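Local atomic coordinates of glycosyl transferase (Staphylococcus aureus, PDB entry 5TZJ), a protein that belongs to glycosyl transferase family 2, also carries a TarS-type linker domain, and is seen here with uridine-diphosphate-N-acetylglucosamine bound. Residues S92-N97 against Y202-E207; H112-L117 against I156-L161; V230-A235 against Q244-F249. All coordinates share one frame; numbering follows the deposited sequence.

Contact 1: S92-N97 against Y202-E207. With UD1 (uridine-diphosphate-N-acetylglucosamine), chain C.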
loop_
_atom_site.group_PDB
_atom_site.type_symbol
_atom_site.label_atom_id
_atom_site.label_comp_id
_atom_site.label_asym_id
_atom_site.label_seq_id
_atom_site.Cartn_x
_atom_site.Cartn_y
_atom_site.Cartn_z
ATOM N N SER A 92 -2.871 -15.113 2.732
ATOM C CA SER A 92 -3.048 -16.502 3.133
ATOM C C SER A 92 -2.579 -16.770 4.560
ATOM O O SER A 92 -3.033 -17.740 5.179
ATOM C CB SER A 92 -2.321 -17.413 2.141
ATOM O OG SER A 92 -0.933 -17.153 2.138
ATOM N N ASP A 93 -1.675 -15.951 5.090
ATOM C CA ASP A 93 -1.153 -16.108 6.438
ATOM C C ASP A 93 -1.847 -15.197 7.447
ATOM O O ASP A 93 -1.384 -15.090 8.590
ATOM C CB ASP A 93 0.352 -15.837 6.435
ATOM C CG ASP A 93 0.690 -14.474 5.817
ATOM O OD1 ASP A 93 -0.247 -13.805 5.305
ATOM O OD2 ASP A 93 1.882 -14.081 5.810
ATOM N N ASP A 94 -2.942 -14.538 7.063
ATOM C CA ASP A 94 -3.694 -13.675 7.987
ATOM C C ASP A 94 -5.050 -14.315 8.305
ATOM O O ASP A 94 -5.383 -15.391 7.810
ATOM C CB ASP A 94 -3.852 -12.266 7.403
ATOM C CG ASP A 94 -2.505 -11.593 7.118
ATOM O OD1 ASP A 94 -1.513 -11.951 7.798
ATOM O OD2 ASP A 94 -2.439 -10.733 6.204
ATOM N N TYR A 95 -5.831 -13.660 9.158
ATOM C CA TYR A 95 -7.207 -14.080 9.394
ATOM C C TYR A 95 -8.006 -12.857 9.816
ATOM O O TYR A 95 -7.458 -11.762 9.967
ATOM C CB TYR A 95 -7.298 -15.222 10.434
ATOM C CG TYR A 95 -6.489 -14.978 11.690
ATOM C CD1 TYR A 95 -5.136 -15.280 11.727
ATOM C CD2 TYR A 95 -7.080 -14.449 12.836
ATOM C CE1 TYR A 95 -4.390 -15.048 12.860
ATOM C CE2 TYR A 95 -6.340 -14.231 13.976
ATOM C CZ TYR A 95 -4.989 -14.523 13.966
ATOM O OH TYR A 95 -4.227 -14.315 15.095
ATOM N N ILE A 96 -9.321 -13.042 9.987
ATOM C CA ILE A 96 -10.220 -11.916 10.217
ATOM C C ILE A 96 -11.170 -12.235 11.375
ATOM O O ILE A 96 -11.437 -13.398 11.698
ATOM C CB ILE A 96 -11.008 -11.529 8.932
ATOM C CG1 ILE A 96 -11.928 -12.660 8.478
ATOM C CG2 ILE A 96 -10.037 -11.196 7.754
ATOM C CD1 ILE A 96 -12.944 -12.242 7.430
ATOM N N ASN A 97 -11.660 -11.169 12.013
ATOM C CA ASN A 97 -12.594 -11.297 13.130
ATOM C C ASN A 97 -13.894 -11.952 12.674
ATOM O O ASN A 97 -14.332 -11.781 11.537
ATOM C CB ASN A 97 -12.886 -9.903 13.711
ATOM C CG ASN A 97 -13.732 -9.948 14.968
ATOM O OD1 ASN A 97 -14.856 -10.471 14.983
ATOM N ND2 ASN A 97 -13.188 -9.392 16.044
ATOM N N TYR A 202 -6.455 -9.332 11.201
ATOM C CA TYR A 202 -5.258 -9.775 11.914
ATOM C C TYR A 202 -4.142 -10.112 10.932
ATOM O O TYR A 202 -4.274 -11.028 10.099
ATOM C CB TYR A 202 -5.570 -10.980 12.805
ATOM C CG TYR A 202 -6.626 -10.683 13.820
ATOM C CD1 TYR A 202 -7.965 -10.910 13.533
ATOM C CD2 TYR A 202 -6.298 -10.159 15.052
ATOM C CE1 TYR A 202 -8.957 -10.642 14.460
ATOM C CE2 TYR A 202 -7.286 -9.889 16.001
ATOM C CZ TYR A 202 -8.612 -10.127 15.690
ATOM O OH TYR A 202 -9.595 -9.863 16.604
ATOM N N ALA A 203 -3.035 -9.396 11.043
ATOM C CA ALA A 203 -1.878 -9.586 10.182
ATOM C C ALA A 203 -0.774 -10.249 11.008
ATOM O O ALA A 203 -0.368 -9.726 12.053
ATOM C CB ALA A 203 -1.434 -8.250 9.586
ATOM N N THR A 204 -0.331 -11.422 10.562
ATOM C CA THR A 204 0.652 -12.219 11.272
ATOM C C THR A 204 2.067 -11.935 10.769
ATOM O O THR A 204 2.280 -11.287 9.744
ATOM C CB THR A 204 0.343 -13.704 11.108
ATOM O OG1 THR A 204 0.206 -14.005 9.703
ATOM C CG2 THR A 204 -0.938 -14.072 11.849
ATOM N N LYS A 205 3.046 -12.450 11.512
ATOM C CA LYS A 205 4.414 -12.594 11.016
ATOM C C LYS A 205 4.850 -14.041 11.240
ATOM O O LYS A 205 5.383 -14.389 12.300
ATOM C CB LYS A 205 5.371 -11.611 11.676
ATOM C CG LYS A 205 6.328 -11.002 10.653
ATOM C CD LYS A 205 5.552 -10.540 9.387
ATOM C CE LYS A 205 6.468 -10.052 8.272
ATOM N NZ LYS A 205 7.473 -9.068 8.752
ATOM N N ARG A 206 4.597 -14.880 10.235
ATOM C CA ARG A 206 5.181 -16.213 10.155
ATOM C C ARG A 206 6.566 -16.078 9.513
ATOM O O ARG A 206 7.067 -14.969 9.304
ATOM C CB ARG A 206 4.237 -17.160 9.410
ATOM C CG ARG A 206 3.589 -16.600 8.132
ATOM C CD ARG A 206 4.429 -16.893 6.892
ATOM N NE ARG A 206 3.967 -16.174 5.705
ATOM C CZ ARG A 206 4.779 -15.748 4.738
ATOM N NH1 ARG A 206 6.085 -15.963 4.841
ATOM N NH2 ARG A 206 4.297 -15.099 3.679
ATOM N N GLU A 207 7.229 -17.195 9.205
ATOM C CA GLU A 207 8.536 -17.103 8.560
ATOM C C GLU A 207 8.573 -17.948 7.289
ATOM O O GLU A 207 7.601 -18.617 6.921
ATOM C CB GLU A 207 9.662 -17.471 9.524
ATOM C CG GLU A 207 9.509 -16.798 10.861
ATOM C CD GLU A 207 10.190 -17.569 11.952
ATOM O OE1 GLU A 207 11.177 -17.051 12.528
ATOM O OE2 GLU A 207 9.764 -18.718 12.207
HETATM C "C1'" UD1 C . 2.390 -7.436 2.664
HETATM C "C2'" UD1 C . 0.976 -6.953 2.366
HETATM C "C3'" UD1 C . 0.473 -7.781 1.231
HETATM C "C4'" UD1 C . 1.218 -7.332 0.023
HETATM C "C5'" UD1 C . 2.663 -7.814 0.167
HETATM C "C6'" UD1 C . 3.491 -7.367 -1.002
HETATM C "C7'" UD1 C . 0.026 -5.947 4.461
HETATM C "C8'" UD1 C . 0.833 -4.694 4.175
HETATM N "N2'" UD1 C . 0.111 -7.078 3.572
HETATM O "O1'" UD1 C . 2.268 -8.736 3.110
HETATM O "O3'" UD1 C . -0.972 -7.697 1.079
HETATM O "O4'" UD1 C . 0.612 -7.858 -1.142
HETATM O "O5'" UD1 C . 3.255 -7.288 1.429
HETATM O "O6'" UD1 C . 3.197 -6.025 -1.306
HETATM O "O7'" UD1 C . -0.658 -6.028 5.418
HETATM N N1 UD1 C . 1.610 -14.777 -2.792
HETATM C C2 UD1 C . 1.238 -15.244 -4.158
HETATM N N3 UD1 C . 2.296 -15.540 -5.175
HETATM C C4 UD1 C . 3.695 -15.350 -4.806
HETATM C C5 UD1 C . 4.063 -14.855 -3.439
HETATM C C6 UD1 C . 3.004 -14.568 -2.441
HETATM O O2 UD1 C . 0.107 -15.387 -4.431
HETATM O O4 UD1 C . 4.535 -15.587 -5.611
HETATM C C1B UD1 C . 0.558 -14.449 -1.865
HETATM C C2B UD1 C . 0.779 -15.015 -0.356
HETATM O "O2'" UD1 C . 0.343 -16.430 -0.304
HETATM C C3B UD1 C . 0.073 -14.183 0.409
HETATM C C4B UD1 C . 0.093 -12.821 -0.315
HETATM O O4B UD1 C . 0.535 -13.122 -1.758
HETATM O O3B UD1 C . -1.379 -14.584 0.471
HETATM C C5B UD1 C . 1.012 -11.872 0.221
HETATM O O5B UD1 C . 2.311 -12.397 0.181
HETATM P PA UD1 C . 3.163 -12.350 1.593
HETATM O O1A UD1 C . 4.397 -13.208 1.483
HETATM O O2A UD1 C . 2.276 -12.787 2.745
HETATM O O3A UD1 C . 3.534 -10.734 1.764
HETATM P PB UD1 C . 3.516 -9.822 3.144
HETATM O O1B UD1 C . 3.374 -10.631 4.414
HETATM O O2B UD1 C . 4.908 -9.211 3.087
HETATM O O HOH W 1 1.158 -11.359 6.968
#
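Tyr95 and Tyr202 carry one end of this contact, and Asp93 and Arg206 carry the other. The two tyrosines form an antiparallel hydrogen-bonded pair, so their side chains leave the same face of the sheet. Tyr95 has CG placed between its backbone N and carbonyl carbon (chi1 48°), which turns one ring face to Tyr202. CB of Tyr202 lies over that face, 3.8 Å from the Tyr95 centroid, as a CH-pi contact. The rings themselves are close to parallel, 17° apart, but slid so far that they barely overlap; their centroids are 5.1 Å apart. The edge of the Tyr202 ring meets Tyr95 O and Asn97 N in its plane. CG2 of Thr204 touches the Tyr95 ring at CE1, 3.7 Å away. The backbone bond from Tyr202 N to Tyr95 O is 2.9 Å.

Past the strand pair, the polar groups take over. Thr204 N donates to Asp94 OD1 at 3.1 Å, coming from above the carboxylate plane. The other oxygen, Asp94 OD2, is bonded to Tyr201 OH. Asp93 and Arg206 cross at about a right angle, their flat groups turned 37° apart. Their salt bridge runs from Arg206 NE to Asp93 OD2, 3.0 Å, with weak hydrogen-bond geometry. Arg206 NH2 also makes weak bonds to two UD1 oxygens, O1A and O2A, while NH1 is bonded to Glu209 O. Ser92 N donates to UD1 O3B at 2.8 Å. Asp91, Ser92 and Asp93 are consistent with the Asp-X-Asp motif of GT-A-type glycosyl transferases, and Asp91 also bonds UD1.

Strand 95-96 thus joins strand 201-203, whose other neighbour is strand 115-122. Helix 16-24 touches Tyr95 through Ser22 and Ile96 through Leu23.

Contact 2: H112-L117 against I156-L161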
loop_
_atom_site.group_PDB
_atom_site.type_symbol
_atom_site.label_atom_id
_atom_site.label_comp_id
_atom_site.label_asym_id
_atom_site.label_seq_id
_atom_site.Cartn_x
_atom_site.Cartn_y
_atom_site.Cartn_z
ATOM N N HIS A 112 -23.025 3.447 2.414
ATOM C CA HIS A 112 -22.756 3.258 0.981
ATOM C C HIS A 112 -21.300 3.575 0.634
ATOM O O HIS A 112 -21.000 4.171 -0.403
ATOM C CB HIS A 112 -23.716 4.074 0.117
ATOM C CG HIS A 112 -25.161 3.835 0.434
ATOM N ND1 HIS A 112 -25.887 4.662 1.263
ATOM C CD2 HIS A 112 -26.005 2.844 0.062
ATOM C CE1 HIS A 112 -27.124 4.203 1.372
ATOM N NE2 HIS A 112 -27.224 3.103 0.648
ATOM N N SER A 113 -20.387 3.165 1.510
ATOM C CA SER A 113 -18.959 3.293 1.235
ATOM C C SER A 113 -18.597 2.664 -0.109
ATOM O O SER A 113 -19.165 1.653 -0.520
ATOM C CB SER A 113 -18.146 2.620 2.353
ATOM O OG SER A 113 -18.698 2.888 3.641
ATOM N N ASP A 114 -17.619 3.263 -0.792
ATOM C CA ASP A 114 -16.985 2.620 -1.939
ATOM C C ASP A 114 -15.723 1.889 -1.570
ATOM O O ASP A 114 -15.371 0.905 -2.239
ATOM C CB ASP A 114 -16.654 3.643 -3.025
ATOM C CG ASP A 114 -17.902 4.299 -3.554
ATOM O OD1 ASP A 114 -18.953 3.599 -3.586
ATOM O OD2 ASP A 114 -17.835 5.501 -3.892
ATOM N N VAL A 115 -15.047 2.368 -0.531
ATOM C CA VAL A 115 -13.857 1.749 0.032
ATOM C C VAL A 115 -14.037 1.784 1.537
ATOM O O VAL A 115 -14.306 2.850 2.105
ATOM C CB VAL A 115 -12.566 2.494 -0.408
ATOM C CG1 VAL A 115 -11.327 2.001 0.330
ATOM C CG2 VAL A 115 -12.392 2.399 -1.912
ATOM N N LEU A 116 -13.920 0.632 2.193
ATOM C CA LEU A 116 -14.075 0.578 3.646
ATOM C C LEU A 116 -12.768 0.073 4.240
ATOM O O LEU A 116 -12.390 -1.083 4.030
ATOM C CB LEU A 116 -15.248 -0.312 4.065
ATOM C CG LEU A 116 -15.523 -0.543 5.559
ATOM C CD1 LEU A 116 -15.719 0.770 6.405
ATOM C CD2 LEU A 116 -16.729 -1.423 5.743
ATOM N N LEU A 117 -12.090 0.936 4.978
ATOM C CA LEU A 117 -10.925 0.527 5.745
ATOM C C LEU A 117 -11.422 -0.173 6.992
ATOM O O LEU A 117 -12.386 0.282 7.610
ATOM C CB LEU A 117 -10.064 1.747 6.129
ATOM C CG LEU A 117 -9.156 2.298 5.021
ATOM C CD1 LEU A 117 -9.926 3.118 4.001
ATOM C CD2 LEU A 117 -7.964 3.090 5.573
ATOM N N ILE A 156 -11.935 -3.403 2.204
ATOM C CA ILE A 156 -13.122 -3.755 1.450
ATOM C C ILE A 156 -13.328 -2.719 0.357
ATOM O O ILE A 156 -13.345 -1.492 0.626
ATOM C CB ILE A 156 -14.340 -3.855 2.386
ATOM C CG1 ILE A 156 -14.093 -4.994 3.383
ATOM C CG2 ILE A 156 -15.658 -4.088 1.599
ATOM C CD1 ILE A 156 -15.254 -5.201 4.364
ATOM N N TYR A 157 -13.515 -3.209 -0.882
ATOM C CA TYR A 157 -13.684 -2.346 -2.047
ATOM C C TYR A 157 -14.958 -2.720 -2.785
ATOM O O TYR A 157 -15.242 -3.907 -2.968
ATOM C CB TYR A 157 -12.555 -2.462 -3.016
ATOM C CG TYR A 157 -11.162 -2.303 -2.446
ATOM C CD1 TYR A 157 -10.432 -1.146 -2.722
ATOM C CD2 TYR A 157 -10.559 -3.299 -1.662
ATOM C CE1 TYR A 157 -9.153 -0.980 -2.243
ATOM C CE2 TYR A 157 -9.253 -3.135 -1.169
ATOM C CZ TYR A 157 -8.557 -1.978 -1.484
ATOM O OH TYR A 157 -7.267 -1.761 -1.042
ATOM N N ARG A 158 -15.707 -1.709 -3.246
ATOM C CA ARG A 158 -16.880 -2.011 -4.057
ATOM C C ARG A 158 -16.410 -2.611 -5.372
ATOM O O ARG A 158 -15.532 -2.043 -6.032
ATOM C CB ARG A 158 -17.714 -0.762 -4.318
ATOM C CG ARG A 158 -19.034 -1.053 -5.083
ATOM C CD ARG A 158 -19.749 0.265 -5.368
ATOM N NE ARG A 158 -20.137 0.930 -4.125
ATOM C CZ ARG A 158 -21.279 0.676 -3.469
ATOM N NH1 ARG A 158 -22.129 -0.236 -3.939
ATOM N NH2 ARG A 158 -21.566 1.322 -2.338
ATOM N N THR A 159 -16.986 -3.761 -5.750
ATOM C CA THR A 159 -16.474 -4.478 -6.917
ATOM C C THR A 159 -16.606 -3.638 -8.192
ATOM O O THR A 159 -15.674 -3.579 -9.008
ATOM C CB THR A 159 -17.191 -5.833 -7.045
ATOM O OG1 THR A 159 -17.047 -6.555 -5.809
ATOM C CG2 THR A 159 -16.611 -6.671 -8.211
ATOM N N ALA A 160 -17.737 -2.945 -8.364
ATOM C CA ALA A 160 -17.902 -2.078 -9.532
ATOM C C ALA A 160 -16.926 -0.902 -9.532
ATOM O O ALA A 160 -16.588 -0.381 -10.608
ATOM C CB ALA A 160 -19.336 -1.556 -9.611
ATOM N N LEU A 161 -16.481 -0.439 -8.356
ATOM C CA LEU A 161 -15.492 0.640 -8.373
ATOM C C LEU A 161 -14.223 0.175 -9.047
ATOM O O LEU A 161 -13.638 0.894 -9.866
ATOM C CB LEU A 161 -15.179 1.136 -6.961
ATOM C CG LEU A 161 -13.952 2.055 -6.899
ATOM C CD1 LEU A 161 -14.322 3.509 -7.257
ATOM C CD2 LEU A 161 -13.355 1.964 -5.533
#
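Val115 and Leu116 pair with Tyr157 and Ile156 in an antiparallel part of the mixed sheet of the family 2 glycosyl transferase fold. Leu116 and Ile156 are the hydrogen-bonded pair. Leu116 N donates to Ile156 O at 2.7 Å, and Ile156 N returns a bond of 3.0 Å to Leu116 O. Their CB atoms meet on one face of the sheet. Val115 and Tyr157 are the non-hydrogen-bonded pair on the other face, lying side by side and pointing the same way. There Val115 CG2 touches CD1 of Tyr157. Val115 CG2 also lies 3.8 Å from Leu161 CD2.

Arg158 closes the end of the pairing. Its N donates to Asp114 O at 2.8 Å. Its side chain is extended until it bends at chi3 (-63°), which turns the guanidinium back to the chain before strand 115-122. NE forms a salt bridge with Asp114 OD1, 3.0 Å long, on the anti side of the carboxylate and somewhat out of its plane. The two flat groups stand nearly perpendicular, 80° apart. NH2 adds weak bonds to Ser113 O and His112 O. Asp114 OD2 takes the backbone N-H groups of Asn190 and Arg191, so both carboxylate oxygens are used.

Arg158 is also the N-cap residue of helix 159-164. Helix 100-111 covers Leu116 and Ile156, helix 177-188 covers Val115 and Tyr157, and strands 86-89 and 192-195 extend the sheet.

Contact 3: V230-A235 against Q244-F249; sequences VEILNA and QILAEF
Ile232 holds CG1 anti to its carbonyl carbon (chi1 -69°) and CG2 anti to its backbone N, so its two branches spread over Ile245, Leu246 and Phe249. Leu246 has its CG anti to the backbone N (chi1 -169°), which carries its two methyl groups to Ile232 and Leu233. The contact is wholly apolar, with no hydrogen bond across it. The side chain of Ile232 crosses those of Ile245 and Leu246 obliquely. CG2 of Ile232 lies 4.0 Å from CG2 of Ile245 and 3.8 Å from Leu246 N, close against the helix backbone. CD1 of Ile232 reaches further, to CD1 of Leu246 at 4.0 Å and to CB of Phe249 at 4.2 Å. The side chains of Leu233 and Leu246 cross at about a right angle. Here CD1 of Leu233 presses on CD2 of Leu246 at 3.5 Å, tighter than usual van der Waals contact. The methyl groups of Leu246 thus divide between partners, CD1 to Ile232 and CD2 to Leu233.

The contact joins helices 218-233 and 239-256, which run roughly antiparallel here as a helical hairpin of the TarS linker family region. Leu246 and Phe249 continue the packing onto Ala229, Met225 and Ile228 of the first helix. Helix 177-188 meets both helices, with Leu187 against Ile232 and Gln179 against Phe249.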
loop_
_atom_site.group_PDB
_atom_site.type_symbol
_atom_site.label_atom_id
_atom_site.label_comp_id
_atom_site.label_asym_id
_atom_site.label_seq_id
_atom_site.Cartn_x
_atom_site.Cartn_y
_atom_site.Cartn_z
ATOM N N VAL A 230 1.791 9.807 -11.772
ATOM C CA VAL A 230 0.994 10.053 -12.977
ATOM C C VAL A 230 -0.496 9.909 -12.672
ATOM O O VAL A 230 -1.316 10.755 -13.055
ATOM C CB VAL A 230 1.447 9.094 -14.097
ATOM C CG1 VAL A 230 0.470 9.154 -15.285
ATOM C CG2 VAL A 230 2.880 9.489 -14.504
ATOM N N GLU A 231 -0.856 8.854 -11.943
ATOM C CA GLU A 231 -2.256 8.611 -11.614
ATOM C C GLU A 231 -2.868 9.802 -10.882
ATOM O O GLU A 231 -3.955 10.271 -11.252
ATOM C CB GLU A 231 -2.383 7.335 -10.771
ATOM C CG GLU A 231 -3.776 6.834 -10.708
ATOM C CD GLU A 231 -4.231 6.257 -12.078
ATOM O OE1 GLU A 231 -5.384 6.447 -12.422
ATOM O OE2 GLU A 231 -3.418 5.634 -12.818
ATOM N N ILE A 232 -2.190 10.297 -9.842
ATOM C CA ILE A 232 -2.736 11.419 -9.065
ATOM C C ILE A 232 -2.926 12.640 -9.955
ATOM O O ILE A 232 -3.985 13.271 -9.964
ATOM C CB ILE A 232 -1.826 11.744 -7.866
ATOM C CG1 ILE A 232 -1.876 10.620 -6.800
ATOM C CG2 ILE A 232 -2.157 13.157 -7.251
ATOM C CD1 ILE A 232 -0.649 10.581 -5.862
ATOM N N LEU A 233 -1.896 12.987 -10.713
ATOM C CA LEU A 233 -1.938 14.210 -11.505
ATOM C C LEU A 233 -2.943 14.108 -12.641
ATOM O O LEU A 233 -3.401 15.138 -13.160
ATOM C CB LEU A 233 -0.519 14.524 -12.002
ATOM C CG LEU A 233 0.328 15.071 -10.850
ATOM C CD1 LEU A 233 1.767 15.184 -11.271
ATOM C CD2 LEU A 233 -0.171 16.453 -10.491
ATOM N N ASN A 234 -3.370 12.899 -12.985
ATOM C CA ASN A 234 -4.407 12.744 -13.984
ATOM C C ASN A 234 -5.774 12.505 -13.386
ATOM O O ASN A 234 -6.725 12.353 -14.140
ATOM C CB ASN A 234 -4.093 11.597 -14.940
ATOM C CG ASN A 234 -3.166 12.021 -16.025
ATOM O OD1 ASN A 234 -3.578 12.665 -17.008
ATOM N ND2 ASN A 234 -1.895 11.693 -15.863
ATOM N N ALA A 235 -5.911 12.471 -12.064
ATOM C CA ALA A 235 -7.258 12.277 -11.535
ATOM C C ALA A 235 -8.192 13.432 -11.924
ATOM O O ALA A 235 -7.768 14.566 -12.203
ATOM C CB ALA A 235 -7.214 12.138 -10.008
ATOM N N GLN A 244 -1.815 18.653 -3.766
ATOM C CA GLN A 244 -1.783 18.406 -2.329
ATOM C C GLN A 244 -1.770 16.919 -2.031
ATOM O O GLN A 244 -1.060 16.482 -1.120
ATOM C CB GLN A 244 -2.983 19.066 -1.653
ATOM C CG GLN A 244 -2.588 20.242 -0.783
ATOM C CD GLN A 244 -1.579 19.845 0.323
ATOM O OE1 GLN A 244 -1.548 18.692 0.789
ATOM N NE2 GLN A 244 -0.746 20.791 0.722
ATOM N N ILE A 245 -2.535 16.119 -2.793
ATOM C CA ILE A 245 -2.467 14.656 -2.618
ATOM C C ILE A 245 -1.078 14.112 -2.989
ATOM O O ILE A 245 -0.493 13.282 -2.273
ATOM C CB ILE A 245 -3.591 13.979 -3.413
ATOM C CG1 ILE A 245 -4.938 14.325 -2.763
ATOM C CG2 ILE A 245 -3.377 12.418 -3.564
ATOM C CD1 ILE A 245 -6.082 14.196 -3.781
ATOM N N LEU A 246 -0.538 14.532 -4.120
ATOM C CA LEU A 246 0.828 14.112 -4.464
ATOM C C LEU A 246 1.827 14.477 -3.367
ATOM O O LEU A 246 2.650 13.640 -2.972
ATOM C CB LEU A 246 1.239 14.740 -5.771
ATOM C CG LEU A 246 2.515 14.261 -6.453
ATOM C CD1 LEU A 246 2.648 12.695 -6.499
ATOM C CD2 LEU A 246 2.505 14.792 -7.920
ATOM N N ALA A 247 1.747 15.714 -2.823
ATOM C CA ALA A 247 2.642 16.080 -1.733
ATOM C C ALA A 247 2.490 15.141 -0.547
ATOM O O ALA A 247 3.489 14.699 0.024
ATOM C CB ALA A 247 2.403 17.549 -1.291
ATOM N N GLU A 248 1.248 14.812 -0.160
ATOM C CA GLU A 248 1.058 13.896 0.967
ATOM C C GLU A 248 1.642 12.524 0.658
ATOM O O GLU A 248 2.186 11.854 1.560
ATOM C CB GLU A 248 -0.424 13.709 1.328
ATOM C CG GLU A 248 -1.023 14.863 2.104
ATOM C CD GLU A 248 -0.155 15.341 3.286
ATOM O OE1 GLU A 248 0.357 14.493 4.095
ATOM O OE2 GLU A 248 -0.001 16.582 3.383
ATOM N N PHE A 249 1.441 12.054 -0.576
ATOM C CA PHE A 249 2.038 10.782 -0.962
ATOM C C PHE A 249 3.557 10.860 -0.856
ATOM O O PHE A 249 4.208 9.901 -0.423
ATOM C CB PHE A 249 1.634 10.368 -2.395
ATOM C CG PHE A 249 2.262 9.046 -2.797
ATOM C CD1 PHE A 249 1.813 7.859 -2.233
ATOM C CD2 PHE A 249 3.404 9.022 -3.578
ATOM C CE1 PHE A 249 2.435 6.624 -2.537
ATOM C CE2 PHE A 249 4.014 7.792 -3.893
ATOM C CZ PHE A 249 3.528 6.609 -3.365
#

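Contacts 1 and 2 reach the same sheet, through neighbouring strands 201-203 and 115-122, and contact 2 is nested in the loop that contact 1 closes. Contact 3 follows both along the chain and lies across the chain's centre from contact 1, their centres about 31 Å apart. Contacts 2 and 3 are buried; contact 1 is partly buried and borders the ligand pocket. The chemistry follows the place. Contact 1 mixes strand bonding and tyrosine packing with charged groups beside UD1. Contact 2 also combines strand bonding with a salt bridge, but without touching UD1; the Tyr157 side chain is about 9 Å from it. Contact 3 joins two helices by apolar side chains, with no hydrogen bond across.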